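Local structure of hypothetical protein Atu1540 (Agrobacterium tumefaciens str. C58, 2HWJ) at residues W100-M103 and D104-L108. The protein is of unknown function but is a putative ParB-like nuclease, so it may cleave nucleic acids. Numbering follows the deposited sequence.
Sequences WSVM and DHRNL
Leu108 N reaches back to Met103 O (2.9 Å) and closes helix 96-105 with a Schellman motif. Asn107, at positive phi (62°), is its C-prime residue, and Asn107 N supplies the companion bond to Asp104 O (3.0 Å). The Leu108 N-H points almost straight at its acceptor (166°) but approaches from above the carbonyl plane. Earlier turns bond the N-H of i+4 to the C=O of i: Asp104 N to Trp100 O (2.7 Å), His105 N to Ser101 O, and Arg106 N to Val102 O, with a weak second bond from Arg106 N to Met103 O.

The close-packed flank is apolar. Met103, present as selenomethionine and bent at chi2 and chi3, brings SE and CE against Leu108 CB (CE to CB 4.1 Å), the two side chains crossing at about a right angle. Val102 CG1 lies beside Arg106 CD (4.0 Å), with His196 of the second subunit packed on both residues. Looser are partly exposed Asp104 and His105, which meet 100-103 mainly through CB against carbonyl oxygens. Asp104 OD2 forms a salt bridge with Arg118 NH1 of the second subunit, and His105 NE2 is hydrogen-bonded to Phe156 O of that subunit. Backbone bonds thus satisfy the last carbonyls, leaving carboxylate and imidazole to bond across the interface.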
loop_
_atom_site.group_PDB
_atom_site.type_symbol
_atom_site.label_atom_id
_atom_site.label_comp_id
_atom_site.label_asym_id
_atom_site.label_seq_id
_atom_site.Cartn_x
_atom_site.Cartn_y
_atom_site.Cartn_z
ATOM N N TRP A 100 9.045 -15.473 14.028
ATOM C CA TRP A 100 9.293 -15.655 12.600
ATOM C C TRP A 100 8.030 -15.656 11.809
ATOM O O TRP A 100 7.980 -15.067 10.738
ATOM C CB TRP A 100 9.945 -16.977 12.346
ATOM C CG TRP A 100 11.345 -16.943 12.641
ATOM C CD1 TRP A 100 11.973 -17.611 13.653
ATOM C CD2 TRP A 100 12.346 -16.106 11.999
ATOM N NE1 TRP A 100 13.298 -17.245 13.668
ATOM C CE2 TRP A 100 13.557 -16.334 12.672
ATOM C CE3 TRP A 100 12.301 -15.137 10.979
ATOM C CZ2 TRP A 100 14.761 -15.744 12.290
ATOM C CZ3 TRP A 100 13.496 -14.518 10.591
ATOM C CH2 TRP A 100 14.734 -14.856 11.244
ATOM N N SER A 101 7.014 -16.339 12.332
ATOM C CA SER A 101 5.668 -16.275 11.808
ATOM C C SER A 101 5.170 -14.851 11.591
ATOM O O SER A 101 4.697 -14.510 10.501
ATOM C CB SER A 101 4.720 -17.009 12.749
ATOM O OG SER A 101 3.392 -16.714 12.451
ATOM N N VAL A 102 5.284 -14.007 12.609
ATOM C CA VAL A 102 4.768 -12.673 12.461
ATOM C C VAL A 102 5.571 -11.940 11.372
ATOM O O VAL A 102 4.946 -11.249 10.499
ATOM C CB VAL A 102 4.741 -11.956 13.778
ATOM C CG1 VAL A 102 4.722 -10.508 13.618
ATOM C CG2 VAL A 102 3.509 -12.368 14.499
HETATM N N MSE A 103 6.907 -12.097 11.406
HETATM C CA MSE A 103 7.763 -11.517 10.365
HETATM C C MSE A 103 7.355 -12.012 8.942
HETATM O O MSE A 103 7.173 -11.226 7.955
HETATM C CB MSE A 103 9.214 -11.909 10.586
HETATM C CG MSE A 103 9.789 -11.431 11.884
HETATM SE SE MSE A 103 10.163 -9.502 11.786
HETATM C CE MSE A 103 11.933 -9.746 10.937
ATOM N N ASP A 104 7.212 -13.327 8.851
ATOM C CA ASP A 104 6.844 -13.927 7.600
ATOM C C ASP A 104 5.540 -13.331 7.154
ATOM O O ASP A 104 5.368 -13.014 6.006
ATOM C CB ASP A 104 6.676 -15.418 7.801
ATOM C CG ASP A 104 6.131 -16.124 6.570
ATOM O OD1 ASP A 104 6.514 -15.790 5.380
ATOM O OD2 ASP A 104 5.303 -17.021 6.858
ATOM N N HIS A 105 4.638 -13.151 8.098
ATOM C CA HIS A 105 3.287 -12.733 7.831
ATOM C C HIS A 105 3.273 -11.297 7.405
ATOM O O HIS A 105 2.370 -10.855 6.726
ATOM C CB HIS A 105 2.517 -12.812 9.126
ATOM C CG HIS A 105 1.095 -13.145 8.958
ATOM N ND1 HIS A 105 0.548 -14.316 9.450
ATOM C CD2 HIS A 105 0.075 -12.446 8.392
ATOM C CE1 HIS A 105 -0.746 -14.341 9.158
ATOM N NE2 HIS A 105 -1.063 -13.216 8.518
ATOM N N ARG A 106 4.229 -10.551 7.897
ATOM C CA ARG A 106 4.277 -9.175 7.578
ATOM C C ARG A 106 5.276 -8.921 6.476
ATOM O O ARG A 106 5.585 -7.762 6.204
ATOM C CB ARG A 106 4.549 -8.355 8.826
ATOM C CG ARG A 106 3.215 -7.948 9.456
ATOM C CD ARG A 106 3.351 -7.870 10.928
ATOM N NE ARG A 106 4.237 -6.757 11.282
ATOM C CZ ARG A 106 3.771 -5.632 11.814
ATOM N NH1 ARG A 106 2.473 -5.514 12.038
ATOM N NH2 ARG A 106 4.590 -4.643 12.105
ATOM N N ASN A 107 5.745 -10.002 5.816
ATOM C CA ASN A 107 6.606 -9.893 4.649
ATOM C C ASN A 107 7.939 -9.209 4.896
ATOM O O ASN A 107 8.385 -8.423 4.064
ATOM C CB ASN A 107 5.862 -9.169 3.556
ATOM C CG ASN A 107 4.734 -10.034 2.940
ATOM O OD1 ASN A 107 4.747 -11.287 2.995
ATOM N ND2 ASN A 107 3.765 -9.367 2.349
ATOM N N LEU A 108 8.579 -9.544 6.012
ATOM C CA LEU A 108 9.819 -8.951 6.408
ATOM C C LEU A 108 10.902 -9.976 6.288
ATOM O O LEU A 108 12.104 -9.689 6.593
ATOM C CB LEU A 108 9.719 -8.371 7.825
ATOM C CG LEU A 108 8.691 -7.164 7.884
ATOM C CD1 LEU A 108 8.318 -6.651 9.262
ATOM C CD2 LEU A 108 9.073 -6.002 7.004
#